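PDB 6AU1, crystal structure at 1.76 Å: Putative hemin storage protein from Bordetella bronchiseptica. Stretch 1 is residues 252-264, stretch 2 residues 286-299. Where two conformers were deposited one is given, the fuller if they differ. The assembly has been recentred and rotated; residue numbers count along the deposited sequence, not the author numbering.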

ATOM      1  N   SER A 252      -4.098  -6.767  10.223  1.00 17.18           N
ATOM      2  CA  SER A 252      -3.633  -7.199  11.545  1.00 18.17           C
ATOM      3  C   SER A 252      -2.115  -7.146  11.601  1.00 18.95           C
ATOM      4  O   SER A 252      -1.465  -7.621  10.687  1.00 19.44           O
ATOM      5  CB  SER A 252      -4.108  -8.626  11.844  1.00 19.98           C
ATOM      6  OG  SER A 252      -3.343  -9.219  12.865  1.00 27.56           O
ATOM      7  N   LEU A 253      -1.546  -6.588  12.668  1.00 20.35           N
ATOM      8  CA  LEU A 253      -0.088  -6.509  12.748  1.00 17.95           C
ATOM      9  C   LEU A 253       0.560  -7.891  12.911  1.00 19.79           C
ATOM     10  O   LEU A 253       1.490  -8.209  12.171  1.00 20.54           O
ATOM     11  CB  LEU A 253       0.352  -5.571  13.877  1.00 19.93           C
ATOM     12  CG  LEU A 253       1.863  -5.488  14.101  1.00 22.67           C
ATOM     13  CD1 LEU A 253       2.593  -5.079  12.812  1.00 21.18           C
ATOM     14  CD2 LEU A 253       2.170  -4.518  15.226  1.00 26.79           C
ATOM     15  N   PRO A 254       0.074  -8.728  13.854  1.00 21.87           N
ATOM     16  CA  PRO A 254       0.715 -10.047  13.991  1.00 26.12           C
ATOM     17  C   PRO A 254       0.672 -10.891  12.719  1.00 23.87           C
ATOM     18  O   PRO A 254       1.668 -11.539  12.377  1.00 22.93           O
ATOM     19  CB  PRO A 254      -0.109 -10.727  15.093  1.00 30.04           C
ATOM     20  CG  PRO A 254      -0.713  -9.628  15.852  1.00 30.30           C
ATOM     21  CD  PRO A 254      -0.952  -8.516  14.896  1.00 22.56           C
ATOM     22  N   GLU A 255      -0.471 -10.889  12.040  1.00 22.84           N
ATOM     23  CA  GLU A 255      -0.631 -11.685  10.831  1.00 21.78           C
ATOM     24  C   GLU A 255       0.220 -11.120   9.692  1.00 21.52           C
ATOM     25  O   GLU A 255       0.769 -11.881   8.896  1.00 21.20           O
ATOM     26  CB  GLU A 255      -2.100 -11.750  10.412  1.00 23.04           C
ATOM     27  CG  GLU A 255      -2.989 -12.501  11.406  1.00 28.64           C
ATOM     28  CD  GLU A 255      -2.581 -13.955  11.567  1.00 43.65           C
ATOM     29  OE1 GLU A 255      -2.236 -14.594  10.552  1.00 44.99           O
ATOM     30  OE2 GLU A 255      -2.598 -14.459  12.710  1.00 46.07           O
ATOM     31  N   PHE A 256       0.325  -9.798   9.616  1.00 18.17           N
ATOM     32  CA  PHE A 256       1.165  -9.171   8.590  1.00 19.41           C
ATOM     33  C   PHE A 256       2.620  -9.531   8.826  1.00 21.13           C
ATOM     34  O   PHE A 256       3.358  -9.842   7.881  1.00 21.66           O
ATOM     35  CB  PHE A 256       1.020  -7.643   8.580  1.00 15.68           C
ATOM     36  CG  PHE A 256      -0.138  -7.124   7.747  1.00 15.41           C
ATOM     37  CD1 PHE A 256      -1.323  -7.837   7.636  1.00 16.40           C
ATOM     38  CD2 PHE A 256      -0.030  -5.906   7.094  1.00 17.78           C
ATOM     39  CE1 PHE A 256      -2.386  -7.336   6.867  1.00 15.88           C
ATOM     40  CE2 PHE A 256      -1.087  -5.408   6.319  1.00 17.05           C
ATOM     41  CZ  PHE A 256      -2.267  -6.123   6.227  1.00 17.28           C
ATOM     42  N   LEU A 257       3.037  -9.489  10.089  1.00 18.01           N
ATOM     43  CA  LEU A 257       4.435  -9.767  10.413  1.00 19.09           C
ATOM     44  C   LEU A 257       4.811 -11.195  10.046  1.00 26.46           C
ATOM     45  O   LEU A 257       5.971 -11.475   9.732  1.00 26.85           O
ATOM     46  CB  LEU A 257       4.711  -9.522  11.903  1.00 23.40           C
ATOM     47  CG  LEU A 257       4.807  -8.060  12.353  1.00 24.85           C
ATOM     48  CD1 LEU A 257       4.789  -7.958  13.879  1.00 27.22           C
ATOM     49  CD2 LEU A 257       6.054  -7.388  11.773  1.00 23.52           C
ATOM     50  N   LYS A 258       3.828 -12.094  10.091  1.00 24.22           N
ATOM     51  CA  LYS A 258       4.070 -13.495   9.784  1.00 27.21           C
ATOM     52  C   LYS A 258       4.195 -13.750   8.286  1.00 22.70           C
ATOM     53  O   LYS A 258       4.795 -14.746   7.872  1.00 27.77           O
ATOM     54  CB  LYS A 258       2.950 -14.368  10.364  1.00 32.79           C
ATOM     55  CG  LYS A 258       3.054 -14.599  11.861  1.00 40.42           C
ATOM     56  CD  LYS A 258       1.759 -15.156  12.434  1.00 49.01           C
ATOM     57  CE  LYS A 258       1.293 -16.396  11.688  1.00 57.75           C
ATOM     58  NZ  LYS A 258       0.032 -16.940  12.275  1.00 62.62           N
ATOM     59  N   SER A 259       3.642 -12.853   7.479  1.00 23.22           N
ATOM     60  CA  SER A 259       3.466 -13.139   6.056  1.00 26.55           C
ATOM     61  C   SER A 259       4.237 -12.240   5.093  1.00 24.22           C
ATOM     62  O   SER A 259       4.522 -12.648   3.967  1.00 30.18           O
ATOM     63  CB  SER A 259       1.982 -13.067   5.708  1.00 31.55           C
ATOM     64  OG  SER A 259       1.216 -13.863   6.597  1.00 34.91           O
ATOM     65  N   TYR A 260       4.561 -11.022   5.508  1.00 17.13           N
ATOM     66  CA  TYR A 260       5.273 -10.112   4.607  1.00 16.66           C
ATOM     67  C   TYR A 260       6.710  -9.929   5.059  1.00 17.70           C
ATOM     68  O   TYR A 260       7.019 -10.079   6.236  1.00 20.21           O
ATOM     69  CB  TYR A 260       4.561  -8.753   4.517  1.00 17.48           C
ATOM     70  CG  TYR A 260       3.143  -8.905   4.023  1.00 16.93           C
ATOM     71  CD1 TYR A 260       2.884  -9.150   2.686  1.00 17.08           C
ATOM     72  CD2 TYR A 260       2.066  -8.852   4.909  1.00 17.18           C
ATOM     73  CE1 TYR A 260       1.589  -9.313   2.230  1.00 17.77           C
ATOM     74  CE2 TYR A 260       0.780  -9.023   4.467  1.00 16.93           C
ATOM     75  CZ  TYR A 260       0.542  -9.257   3.135  1.00 17.43           C
ATOM     76  OH  TYR A 260      -0.744  -9.442   2.694  1.00 18.98           O
ATOM     77  N   ASP A 261       7.595  -9.619   4.116  1.00 18.56           N
ATOM     78  CA  ASP A 261       8.977  -9.354   4.488  1.00 21.83           C
ATOM     79  C   ASP A 261       9.065  -8.074   5.293  1.00 21.98           C
ATOM     80  O   ASP A 261       9.820  -7.993   6.268  1.00 24.13           O
ATOM     81  CB  ASP A 261       9.857  -9.264   3.257  1.00 22.27           C
ATOM     82  CG  ASP A 261       9.894 -10.558   2.494  1.00 24.91           C
ATOM     83  OD1 ASP A 261      10.498 -11.518   3.009  1.00 28.24           O
ATOM     84  OD2 ASP A 261       9.312 -10.615   1.394  1.00 24.29           O
ATOM     85  N   PHE A 262       8.273  -7.087   4.884  1.00 16.13           N
ATOM     86  CA  PHE A 262       8.184  -5.822   5.595  1.00 17.70           C
ATOM     87  C   PHE A 262       6.749  -5.380   5.730  1.00 18.92           C
ATOM     88  O   PHE A 262       5.927  -5.601   4.836  1.00 18.95           O
ATOM     89  CB  PHE A 262       8.989  -4.735   4.881  1.00 15.66           C
ATOM     90  CG  PHE A 262      10.459  -5.019   4.843  1.00 17.46           C
ATOM     91  CD1 PHE A 262      11.216  -4.929   5.999  1.00 22.15           C
ATOM     92  CD2 PHE A 262      11.076  -5.396   3.666  1.00 21.78           C
ATOM     93  CE1 PHE A 262      12.574  -5.194   5.973  1.00 21.80           C
ATOM     94  CE2 PHE A 262      12.425  -5.667   3.637  1.00 31.52           C
ATOM     95  CZ  PHE A 262      13.171  -5.567   4.795  1.00 27.61           C
ATOM     96  N   VAL A 263       6.455  -4.757   6.863  1.00 17.14           N
ATOM     97  CA  VAL A 263       5.149  -4.154   7.099  1.00 14.68           C
ATOM     98  C   VAL A 263       5.302  -2.652   6.948  1.00 17.79           C
ATOM     99  O   VAL A 263       6.072  -2.037   7.696  1.00 19.91           O
ATOM    100  CB  VAL A 263       4.619  -4.489   8.502  1.00 18.02           C
ATOM    101  CG1 VAL A 263       3.309  -3.744   8.771  1.00 17.25           C
ATOM    102  CG2 VAL A 263       4.418  -5.989   8.645  1.00 19.36           C
ATOM    103  N   ALA A 264       4.619  -2.075   5.960  1.00 15.69           N
ATOM    104  CA  ALA A 264       4.701  -0.634   5.714  1.00 14.99           C
ATOM    105  C   ALA A 264       3.628   0.076   6.528  1.00 14.78           C
ATOM    106  O   ALA A 264       2.527   0.360   6.039  1.00 15.38           O
ATOM    107  CB  ALA A 264       4.550  -0.320   4.229  1.00 17.68           C
ATOM    108  N   ALA A 286       5.618   1.529  20.661  1.00 24.69           N
ATOM    109  CA  ALA A 286       5.479   0.605  21.784  1.00 27.31           C
ATOM    110  C   ALA A 286       4.618  -0.589  21.397  1.00 27.39           C
ATOM    111  O   ALA A 286       4.911  -1.727  21.771  1.00 28.15           O
ATOM    112  CB  ALA A 286       4.887   1.312  22.991  1.00 29.81           C
ATOM    113  N   ALA A 287       3.548  -0.322  20.649  1.00 26.70           N
ATOM    114  CA  ALA A 287       2.647  -1.384  20.210  1.00 27.83           C
ATOM    115  C   ALA A 287       3.363  -2.360  19.288  1.00 24.11           C
ATOM    116  O   ALA A 287       3.204  -3.575  19.415  1.00 25.89           O
ATOM    117  CB  ALA A 287       1.417  -0.797  19.512  1.00 23.17           C
ATOM    118  N   VAL A 288       4.144  -1.822  18.353  1.00 20.83           N
ATOM    119  CA  VAL A 288       4.903  -2.652  17.427  1.00 21.87           C
ATOM    120  C   VAL A 288       5.952  -3.473  18.184  1.00 25.38           C
ATOM    121  O   VAL A 288       6.116  -4.670  17.933  1.00 24.68           O
ATOM    122  CB  VAL A 288       5.578  -1.797  16.338  1.00 23.10           C
ATOM    123  CG1 VAL A 288       6.472  -2.655  15.462  1.00 20.65           C
ATOM    124  CG2 VAL A 288       4.511  -1.114  15.496  1.00 21.95           C
ATOM    125  N   ALA A 289       6.647  -2.829  19.115  1.00 23.64           N
ATOM    126  CA  ALA A 289       7.644  -3.516  19.939  1.00 26.42           C
ATOM    127  C   ALA A 289       7.023  -4.672  20.722  1.00 32.14           C
ATOM    128  O   ALA A 289       7.627  -5.737  20.869  1.00 30.69           O
ATOM    129  CB  ALA A 289       8.311  -2.536  20.890  1.00 31.17           C
ATOM    130  N   ARG A 290       5.809  -4.451  21.214  1.00 28.83           N
ATOM    131  CA  ARG A 290       5.093  -5.439  22.013  1.00 31.69           C
ATOM    132  C   ARG A 290       4.848  -6.709  21.196  1.00 33.49           C
ATOM    133  O   ARG A 290       4.819  -7.811  21.740  1.00 37.16           O
ATOM    134  CB  ARG A 290       3.783  -4.833  22.516  1.00 32.37           C
ATOM    135  CG  ARG A 290       3.031  -5.623  23.558  1.00 44.50           C
ATOM    136  CD  ARG A 290       2.025  -4.714  24.265  1.00 54.47           C
ATOM    137  NE  ARG A 290       2.684  -3.662  25.043  1.00 62.07           N
ATOM    138  CZ  ARG A 290       2.694  -2.366  24.729  1.00 58.05           C
ATOM    139  NH1 ARG A 290       2.068  -1.924  23.641  1.00 47.16           N
ATOM    140  NH2 ARG A 290       3.328  -1.506  25.517  1.00 58.84           N
ATOM    141  N   GLN A 291       4.699  -6.543  19.884  1.00 31.96           N
ATOM    142  CA  GLN A 291       4.540  -7.665  18.961  1.00 31.70           C
ATOM    143  C   GLN A 291       5.886  -8.132  18.398  1.00 33.66           C
ATOM    144  O   GLN A 291       5.924  -8.948  17.476  1.00 36.78           O
ATOM    145  CB  GLN A 291       3.609  -7.280  17.802  1.00 34.10           C
ATOM    146  CG  GLN A 291       2.236  -6.801  18.239  1.00 35.81           C
ATOM    147  CD  GLN A 291       1.476  -7.857  19.008  1.00 42.48           C
ATOM    148  OE1 GLN A 291       1.419  -9.017  18.599  1.00 48.86           O
ATOM    149  NE2 GLN A 291       0.891  -7.465  20.134  1.00 44.98           N
ATOM    150  N   LYS A 292       6.978  -7.605  18.952  1.00 32.47           N
ATOM    151  CA  LYS A 292       8.333  -7.910  18.490  1.00 34.83           C
ATOM    152  C   LYS A 292       8.487  -7.634  16.993  1.00 32.75           C
ATOM    153  O   LYS A 292       9.087  -8.423  16.263  1.00 31.11           O
ATOM    154  CB  LYS A 292       8.693  -9.368  18.793  1.00 38.73           C
ATOM    155  CG  LYS A 292       8.451  -9.791  20.233  1.00 43.10           C
ATOM    156  CD  LYS A 292       9.470  -9.175  21.184  1.00 51.06           C
ATOM    157  CE  LYS A 292       9.253  -9.672  22.614  1.00 59.75           C
ATOM    158  NZ  LYS A 292      10.264  -9.139  23.572  1.00 65.97           N
ATOM    159  N   GLY A 293       7.937  -6.516  16.536  1.00 25.22           N
ATOM    160  CA  GLY A 293       7.929  -6.227  15.114  1.00 23.57           C
ATOM    161  C   GLY A 293       8.860  -5.137  14.613  1.00 24.33           C
ATOM    162  O   GLY A 293       8.799  -4.782  13.440  1.00 25.20           O
ATOM    163  N   LEU A 294       9.725  -4.600  15.467  1.00 27.31           N
ATOM    164  CA  LEU A 294      10.543  -3.461  15.035  1.00 23.29           C
ATOM    165  C   LEU A 294      11.512  -3.831  13.912  1.00 23.20           C
ATOM    166  O   LEU A 294      11.845  -2.993  13.081  1.00 26.92           O
ATOM    167  CB  LEU A 294      11.317  -2.870  16.211  1.00 25.35           C
ATOM    168  CG  LEU A 294      10.482  -2.231  17.323  1.00 25.13           C
ATOM    169  CD1 LEU A 294      11.399  -1.712  18.422  1.00 31.25           C
ATOM    170  CD2 LEU A 294       9.611  -1.105  16.776  1.00 29.39           C
ATOM    171  N   ASP A 295      11.945  -5.087  13.874  1.00 25.14           N
ATOM    172  CA  ASP A 295      12.927  -5.493  12.875  0.51 26.04           C
ATOM    173  C   ASP A 295      12.363  -5.493  11.454  1.00 27.76           C
ATOM    174  O   ASP A 295      13.104  -5.271  10.493  1.00 25.92           O
ATOM    175  CB  ASP A 295      13.497  -6.872  13.212  0.51 29.30           C
ATOM    176  CG  ASP A 295      14.520  -6.817  14.329  0.51 34.70           C
ATOM    177  OD1 ASP A 295      15.076  -5.726  14.573  0.51 37.28           O
ATOM    178  OD2 ASP A 295      14.772  -7.865  14.961  0.51 39.03           O
ATOM    179  N   ARG A 296      11.061  -5.707  11.301  1.00 21.45           N
ATOM    180  CA  ARG A 296      10.510  -5.730   9.947  1.00 20.99           C
ATOM    181  C   ARG A 296       9.360  -4.759   9.723  1.00 19.23           C
ATOM    182  O   ARG A 296       8.739  -4.763   8.665  1.00 22.51           O
ATOM    183  CB  ARG A 296      10.085  -7.155   9.588  1.00 30.57           C
ATOM    184  CG  ARG A 296      11.283  -8.097   9.513  1.00 37.79           C
ATOM    185  CD  ARG A 296      10.952  -9.423   8.868  1.00 41.36           C
ATOM    186  NE  ARG A 296      10.181 -10.289   9.749  1.00 44.31           N
ATOM    187  CZ  ARG A 296       8.878 -10.500   9.631  1.00 42.47           C
ATOM    188  NH1 ARG A 296       8.194  -9.909   8.663  1.00 34.64           N
ATOM    189  NH2 ARG A 296       8.262 -11.311  10.480  1.00 51.40           N
ATOM    190  N   THR A 297       9.097  -3.900  10.698  1.00 19.30           N
ATOM    191  CA  THR A 297       8.102  -2.847  10.490  1.00 18.10           C
ATOM    192  C   THR A 297       8.787  -1.572  10.034  1.00 20.24           C
ATOM    193  O   THR A 297       9.703  -1.080  10.685  1.00 21.13           O
ATOM    194  CB  THR A 297       7.285  -2.576  11.764  1.00 17.14           C
ATOM    195  OG1 THR A 297       6.629  -3.782  12.150  1.00 21.26           O
ATOM    196  CG2 THR A 297       6.230  -1.487  11.522  1.00 17.89           C
ATOM    197  N   ILE A 298       8.346  -1.061   8.893  1.00 14.75           N
ATOM    198  CA  ILE A 298       8.812   0.214   8.384  1.00 18.38           C
ATOM    199  C   ILE A 298       7.801   1.276   8.776  1.00 18.98           C
ATOM    200  O   ILE A 298       6.627   1.185   8.417  1.00 18.20           O
ATOM    201  CB  ILE A 298       8.991   0.171   6.865  1.00 17.98           C
ATOM    202  CG1 ILE A 298      10.009  -0.913   6.504  1.00 16.56           C
ATOM    203  CG2 ILE A 298       9.416   1.533   6.321  1.00 16.50           C
ATOM    204  CD1 ILE A 298      10.134  -1.171   5.021  1.00 20.41           C
ATOM    205  N   PHE A 299       8.246   2.257   9.553  1.00 16.41           N
ATOM    206  CA  PHE A 299       7.361   3.336   9.958  1.00 17.36           C
ATOM    207  C   PHE A 299       7.337   4.364   8.842  1.00 17.13           C
ATOM    208  O   PHE A 299       8.268   5.155   8.686  1.00 16.58           O
ATOM    209  CB  PHE A 299       7.815   3.944  11.291  1.00 19.26           C
ATOM    210  CG  PHE A 299       7.673   2.998  12.451  1.00 17.73           C
ATOM    211  CD1 PHE A 299       8.645   2.030  12.694  1.00 19.49           C
ATOM    212  CD2 PHE A 299       6.566   3.055  13.276  1.00 16.59           C
ATOM    213  CE1 PHE A 299       8.504   1.140  13.741  1.00 19.93           C
ATOM    214  CE2 PHE A 299       6.422   2.175  14.348  1.00 19.93           C
ATOM    215  CZ  PHE A 299       7.387   1.214  14.578  1.00 21.86           C
TER

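Each stretch runs from a helix through a turn into a short strand, and the two strands, 262-264 and 297-299, lie side by side with their N-to-C directions 28° apart, a parallel arrangement. Val263 CA is 4.7 Å from Thr297 CA, and Ala264 CA is 5.0 Å from Ile298 CA. The ladder rests on two backbone hydrogen bonds, one donated and one accepted by Val263: Val263 N donates to Arg296 O (2.9 Å, 167° at the hydrogen), and Ile298 N donates to Val263 O (2.7 Å, 159°). One residue thus bridges the two flanking Thr297, the pattern expected of parallel strands. The same acceptors also receive CA-H...O contacts, Phe262 CA to Arg296 O at 3.3 Å and Thr297 CA to Val263 O at 3.5 Å.

Arg296, the residue just before the strand, brings its guanidinium to backbone carbonyls of stretch 1, which lie near its plane, where its N-H groups point. Arg296 NH2 donates to Leu257 O at a very short 2.4 Å (156°); Arg296 NH1 adds weak bonds to Leu257 O (2.9 Å, 127°) and Asp261 O (3.5 Å, 174°). Tyr260 O is 2.7 Å from Arg296 NH1, but the angle is too poor for a hydrogen bond, so proximity alone would mislead.

The helix of stretch 1 packs against the end of the stretch 2 helix and the residues that follow it, largely through apolar atoms. Leu253 CD2 lies 4.1 Å from Val288 CG2 and 3.8 Å from Gln291 CG. Leu257 CD1 approaches Gly293 CA to 3.8 Å; an ideal CB on this glycine would fall 2.8 Å from Leu257 CD1, a clash, so the absent side chain permits this approach. Leu257 CD2 reaches Thr297 OG1 at 3.7 Å, while that hydroxyl donates to Gly293 O (2.7 Å) within its own stretch. Within the strand pair, Phe262 CB packs against Ile298 CD1 at 3.7 Å.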